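Local atomic coordinates of DUF7790 domain-containing protein (Leptospira interrogans serogroup Icterohaemorrhagiae serovar copenhageni, PDB entry 6ULO), a protein that is of unknown function but belongs to the DUF7790 family of the NADP-binding Rossmann clan, and is probably membrane-anchored in its full-length form. Residues W40-T46 with T93-A99; S48-R52 with P266-T272; L56-N62 with I78-A82; K113-I117 with F172-D176. One frame throughout, in Å; residues are numbered along the deposited sequence. Where two conformers were deposited one is given.

Contact 1 (W40-T46 with T93-A99)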
loop_
_atom_site.group_PDB
_atom_site.type_symbol
_atom_site.label_atom_id
_atom_site.label_comp_id
_atom_site.label_asym_id
_atom_site.label_seq_id
_atom_site.Cartn_x
_atom_site.Cartn_y
_atom_site.Cartn_z
ATOM N N TRP A 40 -11.631 -3.815 -13.942
ATOM C CA TRP A 40 -10.509 -3.067 -13.391
ATOM C C TRP A 40 -9.165 -3.624 -13.805
ATOM O O TRP A 40 -8.143 -3.056 -13.435
ATOM C CB TRP A 40 -10.608 -3.012 -11.867
ATOM C CG TRP A 40 -11.857 -2.364 -11.432
ATOM C CD1 TRP A 40 -12.927 -2.970 -10.825
ATOM C CD2 TRP A 40 -12.209 -0.988 -11.588
ATOM N NE1 TRP A 40 -13.910 -2.048 -10.588
ATOM C CE2 TRP A 40 -13.502 -0.827 -11.050
ATOM C CE3 TRP A 40 -11.564 0.122 -12.137
ATOM C CZ2 TRP A 40 -14.163 0.408 -11.027
ATOM C CZ3 TRP A 40 -12.228 1.362 -12.111
ATOM C CH2 TRP A 40 -13.514 1.485 -11.568
ATOM N N ASP A 41 -9.135 -4.737 -14.531
ATOM C CA ASP A 41 -7.887 -5.326 -15.017
ATOM C C ASP A 41 -7.395 -4.582 -16.261
ATOM O O ASP A 41 -7.314 -5.115 -17.365
ATOM C CB ASP A 41 -8.070 -6.817 -15.264
ATOM C CG ASP A 41 -8.078 -7.599 -13.980
ATOM O OD1 ASP A 41 -7.054 -7.600 -13.305
ATOM O OD2 ASP A 41 -9.089 -8.207 -13.620
ATOM N N VAL A 42 -7.045 -3.316 -16.032
ATOM C CA VAL A 42 -6.504 -2.412 -17.047
ATOM C C VAL A 42 -5.342 -1.663 -16.413
ATOM O O VAL A 42 -5.215 -1.596 -15.188
ATOM C CB VAL A 42 -7.555 -1.407 -17.591
ATOM C CG1 VAL A 42 -8.659 -2.127 -18.359
ATOM C CG2 VAL A 42 -8.144 -0.560 -16.432
ATOM N N GLY A 43 -4.467 -1.116 -17.262
ATOM C CA GLY A 43 -3.248 -0.501 -16.755
ATOM C C GLY A 43 -3.496 0.678 -15.830
ATOM O O GLY A 43 -2.693 0.938 -14.927
ATOM N N ASP A 44 -4.615 1.386 -16.026
ATOM C CA ASP A 44 -4.935 2.558 -15.210
ATOM C C ASP A 44 -4.933 2.220 -13.721
ATOM O O ASP A 44 -4.646 3.068 -12.876
ATOM C CB ASP A 44 -6.339 3.083 -15.586
ATOM C CG ASP A 44 -6.599 3.155 -17.101
ATOM O OD1 ASP A 44 -6.939 4.271 -17.558
ATOM O OD2 ASP A 44 -6.484 2.132 -17.836
ATOM N N THR A 45 -5.283 0.988 -13.380
ATOM C CA THR A 45 -5.469 0.596 -11.993
ATOM C C THR A 45 -4.162 0.384 -11.256
ATOM O O THR A 45 -4.169 0.306 -10.020
ATOM C CB THR A 45 -6.294 -0.689 -11.970
ATOM O OG1 THR A 45 -7.413 -0.515 -12.849
ATOM C CG2 THR A 45 -6.780 -1.039 -10.568
ATOM N N THR A 46 -3.036 0.333 -11.969
ATOM C CA THR A 46 -1.755 -0.062 -11.391
ATOM C C THR A 46 -0.952 1.115 -10.854
ATOM O O THR A 46 0.190 0.924 -10.422
ATOM C CB THR A 46 -0.890 -0.812 -12.416
ATOM O OG1 THR A 46 -0.520 0.075 -13.492
ATOM C CG2 THR A 46 -1.625 -2.020 -12.970
ATOM N N THR A 93 -7.772 -6.855 -7.345
ATOM C CA THR A 93 -7.710 -6.855 -8.803
ATOM C C THR A 93 -6.430 -7.574 -9.236
ATOM O O THR A 93 -5.328 -7.223 -8.786
ATOM C CB THR A 93 -7.760 -5.422 -9.359
ATOM O OG1 THR A 93 -8.964 -4.760 -8.899
ATOM C CG2 THR A 93 -7.778 -5.446 -10.878
ATOM N N GLN A 94 -6.578 -8.576 -10.120
ATOM C CA GLN A 94 -5.431 -9.404 -10.473
ATOM C C GLN A 94 -4.304 -8.582 -11.089
ATOM O O GLN A 94 -3.120 -8.854 -10.816
ATOM C CB GLN A 94 -5.857 -10.539 -11.398
ATOM C CG GLN A 94 -4.804 -11.602 -11.549
ATOM C CD GLN A 94 -4.277 -12.128 -10.212
ATOM O OE1 GLN A 94 -3.145 -11.865 -9.825
ATOM N NE2 GLN A 94 -5.117 -12.865 -9.495
ATOM N N ILE A 95 -4.633 -7.555 -11.885
ATOM C CA ILE A 95 -3.565 -6.798 -12.523
ATOM C C ILE A 95 -2.697 -6.110 -11.490
ATOM O O ILE A 95 -1.488 -5.962 -11.698
ATOM C CB ILE A 95 -4.090 -5.824 -13.600
ATOM C CG1 ILE A 95 -2.931 -5.436 -14.555
ATOM C CG2 ILE A 95 -4.703 -4.536 -12.983
ATOM C CD1 ILE A 95 -3.364 -4.519 -15.715
ATOM N N VAL A 96 -3.291 -5.659 -10.378
ATOM C CA VAL A 96 -2.510 -4.989 -9.343
ATOM C C VAL A 96 -1.571 -5.974 -8.658
ATOM O O VAL A 96 -0.385 -5.698 -8.470
ATOM C CB VAL A 96 -3.459 -4.311 -8.337
ATOM C CG1 VAL A 96 -2.687 -3.799 -7.143
ATOM C CG2 VAL A 96 -4.251 -3.187 -8.982
ATOM N N VAL A 97 -2.080 -7.168 -8.324
ATOM C CA VAL A 97 -1.266 -8.189 -7.674
ATOM C C VAL A 97 -0.104 -8.577 -8.572
ATOM O O VAL A 97 1.052 -8.631 -8.131
ATOM C CB VAL A 97 -2.129 -9.405 -7.258
ATOM C CG1 VAL A 97 -1.252 -10.474 -6.594
ATOM C CG2 VAL A 97 -3.271 -8.976 -6.310
ATOM N N HIS A 98 -0.378 -8.759 -9.862
ATOM C CA HIS A 98 0.677 -9.175 -10.781
ATOM C C HIS A 98 1.661 -8.055 -11.072
ATOM O O HIS A 98 2.861 -8.312 -11.166
ATOM C CB HIS A 98 0.042 -9.683 -12.062
ATOM C CG HIS A 98 -0.497 -11.062 -11.911
ATOM N ND1 HIS A 98 -1.394 -11.618 -12.793
ATOM C CD2 HIS A 98 -0.209 -12.023 -11.000
ATOM C CE1 HIS A 98 -1.644 -12.865 -12.426
ATOM N NE2 HIS A 98 -0.935 -13.135 -11.343
ATOM N N ALA A 99 1.187 -6.801 -11.218
ATOM C CA ALA A 99 2.122 -5.706 -11.444
ATOM C C ALA A 99 3.026 -5.535 -10.232
ATOM O O ALA A 99 4.217 -5.253 -10.378
ATOM C CB ALA A 99 1.377 -4.414 -11.801
HETATM O O HOH W 1 -9.193 -9.174 -11.129
#
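Asp41 (chi1 m) extends its carboxylate over the first turn of the helix that begins at Gln94. Asp41 OD1 accepts a hydrogen bond from Ile95 N (2.8 Å), while water 1 bridges Asp41 OD2 (2.7 Å) and Gln94 N (2.9 Å). Thr93 holds the N-cap position, but its side chain makes no capping bond; a carboxylate from a distant loop and a water serve these first-turn amides instead. Asp41 is itself the centre of an inverse gamma turn, closed by a weak bond from Val42 N to Trp40 O. Thr45, in the m rotamer, splits its branches: OG1 donates to Trp40 O (2.7 Å), and CG2 meets Val96 CG2 at 3.7 Å. Thr46 takes p, so OG1 donates to Gly43 O (2.7 Å) while CG2 lies 4.0 Å from both Ile95 CG2 and Ala99 CB. Ile95, with chi1 and chi2 both t, reaches back along the loop until CD1 is 3.5 Å from Val42 O. The indole of Trp40 leads away toward solvent. Helix 139-166 packs alongside, with Gln148 touching Ile95 and Ala149 touching Thr46; Gln94 and Val97 contact edge strand 191-195, and Asp91 of strand 86-91 accepts from Thr93 N.

Contact 2 (S48-R52 with P266-T272)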
loop_
_atom_site.group_PDB
_atom_site.type_symbol
_atom_site.label_atom_id
_atom_site.label_comp_id
_atom_site.label_asym_id
_atom_site.label_seq_id
_atom_site.Cartn_x
_atom_site.Cartn_y
_atom_site.Cartn_z
ATOM N N SER A 48 -1.129 4.921 -8.429
ATOM C CA SER A 48 -1.803 5.894 -7.596
ATOM C C SER A 48 -1.966 7.225 -8.336
ATOM O O SER A 48 -1.197 7.564 -9.246
ATOM C CB SER A 48 -0.934 6.145 -6.358
ATOM O OG SER A 48 -1.528 7.090 -5.472
ATOM N N ASN A 49 -2.987 7.985 -7.941
ATOM C CA ASN A 49 -3.170 9.360 -8.396
ATOM C C ASN A 49 -3.153 10.332 -7.224
ATOM O O ASN A 49 -3.677 11.443 -7.344
ATOM C CB ASN A 49 -4.449 9.482 -9.222
ATOM C CG ASN A 49 -5.695 9.070 -8.424
ATOM O OD1 ASN A 49 -5.595 8.644 -7.270
ATOM N ND2 ASN A 49 -6.866 9.205 -9.029
ATOM N N GLU A 50 -2.533 9.951 -6.103
ATOM C CA GLU A 50 -2.414 10.772 -4.898
ATOM C C GLU A 50 -1.072 11.496 -4.960
ATOM O O GLU A 50 -0.018 10.862 -4.836
ATOM C CB GLU A 50 -2.522 9.868 -3.663
ATOM C CG GLU A 50 -3.930 9.218 -3.652
ATOM C CD GLU A 50 -4.117 8.042 -2.665
ATOM O OE1 GLU A 50 -3.125 7.636 -2.010
ATOM O OE2 GLU A 50 -5.276 7.532 -2.529
ATOM N N ASP A 51 -1.096 12.821 -5.121
ATOM C CA ASP A 51 0.107 13.608 -5.390
ATOM C C ASP A 51 0.727 14.261 -4.165
ATOM O O ASP A 51 1.755 14.940 -4.302
ATOM C CB ASP A 51 -0.176 14.718 -6.406
ATOM C CG ASP A 51 -0.597 14.182 -7.749
ATOM O OD1 ASP A 51 -0.129 13.090 -8.129
ATOM O OD2 ASP A 51 -1.441 14.829 -8.419
ATOM N N ARG A 52 0.150 14.102 -2.972
ATOM C CA ARG A 52 0.673 14.751 -1.788
ATOM C C ARG A 52 0.895 13.753 -0.671
ATOM O O ARG A 52 0.703 14.065 0.503
ATOM C CB ARG A 52 -0.196 15.935 -1.341
ATOM C CG ARG A 52 -0.208 17.107 -2.355
ATOM C CD ARG A 52 1.196 17.668 -2.644
ATOM N NE ARG A 52 2.028 17.853 -1.460
ATOM C CZ ARG A 52 1.941 18.877 -0.601
ATOM N NH1 ARG A 52 1.017 19.823 -0.759
ATOM N NH2 ARG A 52 2.779 18.945 0.438
ATOM N N PRO A 266 -3.171 21.255 -1.605
ATOM C CA PRO A 266 -2.499 21.977 -2.691
ATOM C C PRO A 266 -1.597 21.036 -3.484
ATOM O O PRO A 266 -0.848 20.223 -2.921
ATOM C CB PRO A 266 -1.682 23.053 -1.951
ATOM C CG PRO A 266 -2.238 23.144 -0.608
ATOM C CD PRO A 266 -2.863 21.812 -0.283
ATOM N N GLY A 267 -1.677 21.134 -4.813
ATOM C CA GLY A 267 -0.893 20.288 -5.673
ATOM C C GLY A 267 -1.596 19.033 -6.124
ATOM O O GLY A 267 -1.025 18.290 -6.918
ATOM N N SER A 268 -2.830 18.787 -5.657
ATOM C CA SER A 268 -3.544 17.563 -6.017
ATOM C C SER A 268 -3.846 17.478 -7.505
ATOM O O SER A 268 -4.180 16.395 -8.000
ATOM C CB SER A 268 -4.877 17.479 -5.270
ATOM O OG SER A 268 -4.695 17.273 -3.897
ATOM N N GLU A 269 -3.783 18.601 -8.218
ATOM C CA GLU A 269 -4.280 18.685 -9.579
ATOM C C GLU A 269 -3.370 18.026 -10.604
ATOM O O GLU A 269 -3.757 17.959 -11.777
ATOM C CB GLU A 269 -4.457 20.155 -9.971
ATOM C CG GLU A 269 -3.134 20.933 -10.151
ATOM C CD GLU A 269 -2.533 21.459 -8.851
ATOM O OE1 GLU A 269 -3.155 21.306 -7.773
ATOM O OE2 GLU A 269 -1.410 22.036 -8.917
ATOM N N ILE A 270 -2.182 17.556 -10.209
ATOM C CA ILE A 270 -1.259 16.969 -11.181
ATOM C C ILE A 270 -1.840 15.691 -11.790
ATOM O O ILE A 270 -1.873 15.525 -13.017
ATOM C CB ILE A 270 0.132 16.732 -10.563
ATOM C CG1 ILE A 270 0.721 18.037 -10.026
ATOM C CG2 ILE A 270 1.040 16.105 -11.588
ATOM C CD1 ILE A 270 1.092 19.035 -11.083
ATOM N N SER A 271 -2.319 14.773 -10.944
ATOM C CA SER A 271 -2.728 13.456 -11.399
ATOM C C SER A 271 -4.235 13.266 -11.435
ATOM O O SER A 271 -4.694 12.238 -11.948
ATOM C CB SER A 271 -2.122 12.354 -10.507
ATOM O OG SER A 271 -0.704 12.368 -10.501
ATOM N N THR A 272 -5.010 14.186 -10.873
ATOM C CA THR A 272 -6.458 13.994 -10.816
ATOM C C THR A 272 -7.142 15.344 -10.719
ATOM O O THR A 272 -6.568 16.316 -10.231
ATOM C CB THR A 272 -6.893 13.128 -9.624
ATOM O OG1 THR A 272 -8.293 12.828 -9.737
ATOM C CG2 THR A 272 -6.655 13.858 -8.298
HETATM O O HOH W 2 -3.660 13.978 -6.282
HETATM O O HOH W 3 -6.416 9.916 -12.057
#
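One carboxylate takes two hydrogen bonds from a single residue: Asp51 OD1 accepts from Ser271 OG at a short 2.5 Å and Asp51 OD2 from Ser271 N at 2.7 Å. The side chain thus enters the bend of 268-270, whose backbone angles are helical without the regular bonds, and Asp51 OD2 comes within 3.3 Å of Ile270 CB. Arg156 forms a salt bridge with OD1, so the buried negative charge is balanced. Water fills the gap beside it: water 2 donates to Asn49 O (2.7 Å) and Ser268 O (3.0 Å) and accepts from Asp51 N (3.0 Å), and water 3 joins Asn49 ND2 (3.1 Å) to Ser271 O (2.9 Å). At the other end, Arg52 NH1 donates to Pro266 O (2.9 Å, 163°) near the guanidinium plane; Asp54 pairs with NH2, and Tyr167 makes a cation-pi contact. Gly267 has a positive phi of 94°; an ideal CB there would lie only 3.3 Å from Arg52 CD and would also press on the carbonyl O of Pro266, so the absence of a side chain both permits this backbone and lets the arginine pass. The contact joins the loop ahead of helix 57-60 to the connection between neighbouring antiparallel strands 249-255 and 277-282; helix 139-166 flanks it through Arg156, with Thr159 and Met162 against Ile270, while Tyr278 of strand 277-282 bonds Arg52 N.

Contact 3 (L56-N62 with I78-A82)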
loop_
_atom_site.group_PDB
_atom_site.type_symbol
_atom_site.label_atom_id
_atom_site.label_comp_id
_atom_site.label_asym_id
_atom_site.label_seq_id
_atom_site.Cartn_x
_atom_site.Cartn_y
_atom_site.Cartn_z
ATOM N N LEU A 56 2.110 12.761 4.649
ATOM C CA LEU A 56 2.072 11.678 5.627
ATOM C C LEU A 56 3.369 11.537 6.398
ATOM O O LEU A 56 3.365 10.886 7.451
ATOM C CB LEU A 56 1.810 10.359 4.905
ATOM C CG LEU A 56 0.479 10.269 4.160
ATOM C CD1 LEU A 56 0.435 8.997 3.354
ATOM C CD2 LEU A 56 -0.713 10.385 5.124
ATOM N N ILE A 57 4.492 12.066 5.873
ATOM C CA ILE A 57 5.800 11.784 6.469
ATOM C C ILE A 57 5.836 11.947 7.982
ATOM O O ILE A 57 6.275 11.019 8.664
ATOM C CB ILE A 57 6.908 12.554 5.747
ATOM C CG1 ILE A 57 7.043 12.072 4.298
ATOM C CG2 ILE A 57 8.242 12.397 6.528
ATOM C CD1 ILE A 57 7.933 12.987 3.458
ATOM N N PRO A 58 5.419 13.065 8.562
ATOM C CA PRO A 58 5.567 13.209 10.022
ATOM C C PRO A 58 4.710 12.238 10.803
ATOM O O PRO A 58 5.037 11.956 11.960
ATOM C CB PRO A 58 5.154 14.661 10.303
ATOM C CG PRO A 58 4.596 15.208 9.024
ATOM C CD PRO A 58 5.001 14.315 7.892
ATOM N N HIS A 59 3.630 11.736 10.205
ATOM C CA HIS A 59 2.764 10.756 10.860
ATOM C C HIS A 59 3.299 9.338 10.780
ATOM O O HIS A 59 3.205 8.588 11.762
ATOM C CB HIS A 59 1.380 10.827 10.230
ATOM C CG HIS A 59 0.743 12.160 10.403
ATOM N ND1 HIS A 59 0.195 12.558 11.601
ATOM C CD2 HIS A 59 0.614 13.208 9.553
ATOM C CE1 HIS A 59 -0.251 13.791 11.478
ATOM N NE2 HIS A 59 -0.012 14.207 10.248
ATOM N N VAL A 60 3.813 8.926 9.621
ATOM C CA VAL A 60 4.206 7.535 9.445
ATOM C C VAL A 60 5.678 7.253 9.699
ATOM O O VAL A 60 6.046 6.080 9.823
ATOM C CB VAL A 60 3.799 7.013 8.052
ATOM C CG1 VAL A 60 2.312 7.151 7.830
ATOM C CG2 VAL A 60 4.595 7.715 6.953
ATOM N N GLN A 61 6.538 8.267 9.740
ATOM C CA GLN A 61 7.966 7.988 9.802
ATOM C C GLN A 61 8.302 7.129 11.018
ATOM O O GLN A 61 7.841 7.380 12.142
ATOM C CB GLN A 61 8.785 9.277 9.803
ATOM C CG GLN A 61 8.512 10.210 10.958
ATOM C CD GLN A 61 9.267 11.504 10.796
ATOM O OE1 GLN A 61 10.132 11.610 9.927
ATOM N NE2 GLN A 61 8.940 12.504 11.615
ATOM N N ASN A 62 9.069 6.060 10.771
ATOM C CA ASN A 62 9.589 5.187 11.822
ATOM C C ASN A 62 8.526 4.425 12.600
ATOM O O ASN A 62 8.844 3.852 13.634
ATOM C CB ASN A 62 10.508 5.944 12.778
ATOM C CG ASN A 62 11.669 6.544 12.062
ATOM O OD1 ASN A 62 12.263 5.910 11.196
ATOM N ND2 ASN A 62 11.995 7.786 12.397
ATOM N N ILE A 78 5.418 4.673 1.355
ATOM C CA ILE A 78 5.047 4.890 2.746
ATOM C C ILE A 78 5.812 3.930 3.654
ATOM O O ILE A 78 6.273 4.306 4.742
ATOM C CB ILE A 78 3.527 4.736 2.909
ATOM C CG1 ILE A 78 2.771 5.723 2.013
ATOM C CG2 ILE A 78 3.124 4.860 4.359
ATOM C CD1 ILE A 78 1.242 5.480 1.953
ATOM N N ALA A 79 5.966 2.666 3.213
ATOM C CA ALA A 79 6.673 1.662 4.017
ATOM C C ALA A 79 8.137 2.031 4.222
ATOM O O ALA A 79 8.710 1.741 5.283
ATOM C CB ALA A 79 6.575 0.291 3.363
ATOM N N ALA A 80 8.783 2.648 3.217
ATOM C CA ALA A 80 10.165 3.068 3.418
ATOM C C ALA A 80 10.247 4.158 4.483
ATOM O O ALA A 80 11.153 4.155 5.321
ATOM C CB ALA A 80 10.772 3.540 2.092
ATOM N N TRP A 81 9.318 5.123 4.445
ATOM C CA TRP A 81 9.288 6.151 5.487
ATOM C C TRP A 81 9.074 5.525 6.856
ATOM O O TRP A 81 9.680 5.947 7.855
ATOM C CB TRP A 81 8.153 7.128 5.198
ATOM C CG TRP A 81 8.322 7.966 3.969
ATOM C CD1 TRP A 81 9.491 8.241 3.323
ATOM C CD2 TRP A 81 7.290 8.602 3.214
ATOM N NE1 TRP A 81 9.260 9.049 2.211
ATOM C CE2 TRP A 81 7.912 9.283 2.136
ATOM C CE3 TRP A 81 5.901 8.688 3.353
ATOM C CZ2 TRP A 81 7.184 10.045 1.224
ATOM C CZ3 TRP A 81 5.167 9.407 2.421
ATOM C CH2 TRP A 81 5.811 10.104 1.398
ATOM N N ALA A 82 8.172 4.543 6.932
ATOM C CA ALA A 82 7.859 3.895 8.199
ATOM C C ALA A 82 8.945 2.932 8.649
ATOM O O ALA A 82 8.960 2.552 9.827
ATOM C CB ALA A 82 6.536 3.149 8.060
#
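Backbone polar contacts tie the two helix ends together. Asn62 N donates to Trp81 O (3.0 Å, 165°), and the same oxygen receives a CA-H...O contact from Gln61 CA at 3.3 Å; a second CA-H...O contact joins Ala82 CA to Val60 O, also 3.3 Å. They form where Gln61 leaves the helical conformation and the chain turns toward the C-terminal end of helix 74-82, bringing the CA atoms of Asn62 and Ala82 to 4.2 Å. The aromatic contribution is a CH-pi interaction: Ile57 CG1 sits 3.4 Å from the centroid of the six-membered ring of Trp81, only 3° off the normal, while Val60 CG2 approaches the ring edge at Trp81 CE3 (4.0 Å). Lys170 O accepts from the indole NE1. Apolar packing continues inward, with Leu56 CD1 3.9 Å from Ile78 CD1 and Val60 CG2 4.1 Å from Ile78 CG2. The sheet backs this packing: Ile220 meets Val60, Ile78 and Ala82, and Val252 meets Leu56 and Val60. Helix 74-82 is the crossover of a beta-alpha-beta unit between parallel strands 66-69 and 86-91, and its side-by-side packing with helix 57-60 on one face of the sheet is consistent with a Rossmann-like alpha/beta fold.

Contact 4 (K113-I117 with F172-D176)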
loop_
_atom_site.group_PDB
_atom_site.type_symbol
_atom_site.label_atom_id
_atom_site.label_comp_id
_atom_site.label_asym_id
_atom_site.label_seq_id
_atom_site.Cartn_x
_atom_site.Cartn_y
_atom_site.Cartn_z
ATOM N N LYS A 113 18.369 2.846 -7.858
ATOM C CA LYS A 113 17.027 3.317 -8.175
ATOM C C LYS A 113 16.868 3.618 -9.657
ATOM O O LYS A 113 15.804 3.357 -10.232
ATOM C CB LYS A 113 16.690 4.542 -7.326
ATOM C CG LYS A 113 17.536 5.804 -7.595
ATOM C CD LYS A 113 17.369 6.798 -6.442
ATOM C CE LYS A 113 17.954 8.195 -6.745
ATOM N NZ LYS A 113 19.421 8.156 -7.024
ATOM N N GLU A 114 17.930 4.105 -10.309
ATOM C CA GLU A 114 17.831 4.384 -11.733
ATOM C C GLU A 114 17.608 3.112 -12.540
ATOM O O GLU A 114 16.958 3.156 -13.594
ATOM C CB GLU A 114 19.129 5.022 -12.188
ATOM C CG GLU A 114 19.299 6.425 -11.703
ATOM C CD GLU A 114 19.814 6.536 -10.266
ATOM O OE1 GLU A 114 20.371 5.551 -9.721
ATOM O OE2 GLU A 114 19.689 7.638 -9.673
ATOM N N ASP A 115 18.167 1.978 -12.079
ATOM C CA ASP A 115 17.981 0.708 -12.774
ATOM C C ASP A 115 16.526 0.253 -12.685
ATOM O O ASP A 115 15.962 -0.269 -13.646
ATOM C CB ASP A 115 18.891 -0.380 -12.179
ATOM C CG ASP A 115 20.349 -0.019 -12.227
ATOM O OD1 ASP A 115 20.783 0.469 -13.278
ATOM O OD2 ASP A 115 21.056 -0.205 -11.217
ATOM N N PHE A 116 15.901 0.458 -11.528
ATOM C CA PHE A 116 14.502 0.104 -11.371
ATOM C C PHE A 116 13.610 0.938 -12.277
ATOM O O PHE A 116 12.729 0.408 -12.963
ATOM C CB PHE A 116 14.120 0.302 -9.911
ATOM C CG PHE A 116 12.644 0.148 -9.638
ATOM C CD1 PHE A 116 12.042 -1.110 -9.565
ATOM C CD2 PHE A 116 11.850 1.278 -9.439
ATOM C CE1 PHE A 116 10.680 -1.227 -9.297
ATOM C CE2 PHE A 116 10.487 1.170 -9.189
ATOM C CZ PHE A 116 9.915 -0.088 -9.140
ATOM N N ILE A 117 13.799 2.263 -12.250
ATOM C CA ILE A 117 13.031 3.137 -13.125
ATOM C C ILE A 117 13.238 2.736 -14.570
ATOM O O ILE A 117 12.288 2.706 -15.359
ATOM C CB ILE A 117 13.380 4.614 -12.866
ATOM C CG1 ILE A 117 13.057 4.973 -11.408
ATOM C CG2 ILE A 117 12.659 5.540 -13.868
ATOM C CD1 ILE A 117 11.558 4.916 -11.043
ATOM N N PHE A 172 11.254 6.535 -2.192
ATOM C CA PHE A 172 12.115 5.396 -2.544
ATOM C C PHE A 172 12.588 5.412 -3.989
ATOM O O PHE A 172 13.555 4.702 -4.305
ATOM C CB PHE A 172 11.443 4.054 -2.193
ATOM C CG PHE A 172 10.542 3.485 -3.279
ATOM C CD1 PHE A 172 10.970 2.442 -4.107
ATOM C CD2 PHE A 172 9.238 3.948 -3.436
ATOM C CE1 PHE A 172 10.141 1.921 -5.080
ATOM C CE2 PHE A 172 8.408 3.428 -4.413
ATOM C CZ PHE A 172 8.847 2.400 -5.240
ATOM N N GLN A 173 11.931 6.169 -4.885
ATOM C CA GLN A 173 12.376 6.231 -6.274
ATOM C C GLN A 173 13.412 7.311 -6.504
ATOM O O GLN A 173 14.063 7.312 -7.548
ATOM C CB GLN A 173 11.212 6.435 -7.259
ATOM C CG GLN A 173 10.199 5.275 -7.191
ATOM C CD GLN A 173 8.865 5.595 -7.824
ATOM O OE1 GLN A 173 8.645 6.716 -8.292
ATOM N NE2 GLN A 173 7.930 4.646 -7.758
ATOM N N THR A 174 13.593 8.213 -5.546
ATOM C CA THR A 174 14.439 9.381 -5.732
ATOM C C THR A 174 15.521 9.517 -4.670
ATOM O O THR A 174 16.276 10.495 -4.717
ATOM C CB THR A 174 13.609 10.685 -5.753
ATOM O OG1 THR A 174 12.976 10.861 -4.478
ATOM C CG2 THR A 174 12.566 10.685 -6.841
ATOM N N ASP A 175 15.628 8.577 -3.735
ATOM C CA ASP A 175 16.607 8.641 -2.652
ATOM C C ASP A 175 17.286 7.287 -2.509
ATOM O O ASP A 175 16.611 6.258 -2.354
ATOM C CB ASP A 175 15.920 9.009 -1.334
ATOM C CG ASP A 175 16.903 9.046 -0.171
ATOM O OD1 ASP A 175 17.725 9.975 -0.137
ATOM O OD2 ASP A 175 16.877 8.145 0.675
ATOM N N ASP A 176 18.622 7.290 -2.553
ATOM C CA ASP A 176 19.363 6.027 -2.550
ATOM C C ASP A 176 19.092 5.206 -1.288
ATOM O O ASP A 176 18.934 3.983 -1.371
ATOM C CB ASP A 176 20.866 6.291 -2.701
ATOM C CG ASP A 176 21.268 6.740 -4.096
ATOM O OD1 ASP A 176 20.544 6.475 -5.072
ATOM O OD2 ASP A 176 22.357 7.362 -4.208
HETATM O O HOH W 4 19.712 3.893 -5.657
HETATM O O HOH W 5 22.407 9.342 -6.055
HETATM O O HOH W 6 22.056 6.121 -7.651
#
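This is a mixed contact, a hydrated salt-bridge network beside an apolar patch, where the start of helix 113-120 meets the turn leading into helix 176-187. Lys113 NZ bonds Asp176 OD1 at 2.8 Å and Glu114 OE2 at 2.7 Å, both as salt bridges. To get there the lysine lays its aliphatic chain along the turn, with CD 3.5 Å from Gln173 O and CE 3.5 Å from Thr174 C. Water 4 links Lys113 N (2.8 Å) to Asp176 OD1 (2.8 Å), and water 6 donates to Glu114 OE1 (2.7 Å) and Asp176 OD1 (3.0 Å). In the buried part, Phe116 CE2 touches Phe172 CE1 (4.2 Å) and Ile117 CD1 touches Gln173 CB (4.1 Å); Gln173 OE1 accepts from Asn160 of helix 139-166. Asp175 N-caps helix 176-187 through Gln178 N. One ammonium thus offsets two carboxylates, leaving the bridged group net acidic and hydrated, while the aromatic pair is buried.

Overall arrangement
From the N terminus, the long loop after helix 18-28 supplies the first segments of contact 1 and contact 2, and helix 57-60 then opens contact 3. Contact 3 closes first, at helix 74-82, within the loops of both contact 1 and contact 2. Contact 1 closes next, on helix 94-109, so it crosses contact 2, which remains open until 266-272. Contact 4 follows contact 1 in series and lies within contact 2's span, tying helix 113-120 to the entry of helix 176-187. Contacts 1 and 3 fall on opposite sides of the chain's centre, centres about 25 Å apart. The four contacts join the loop after helix 18-28, helices flanking the sheet and the 249-255 to 277-282 connection.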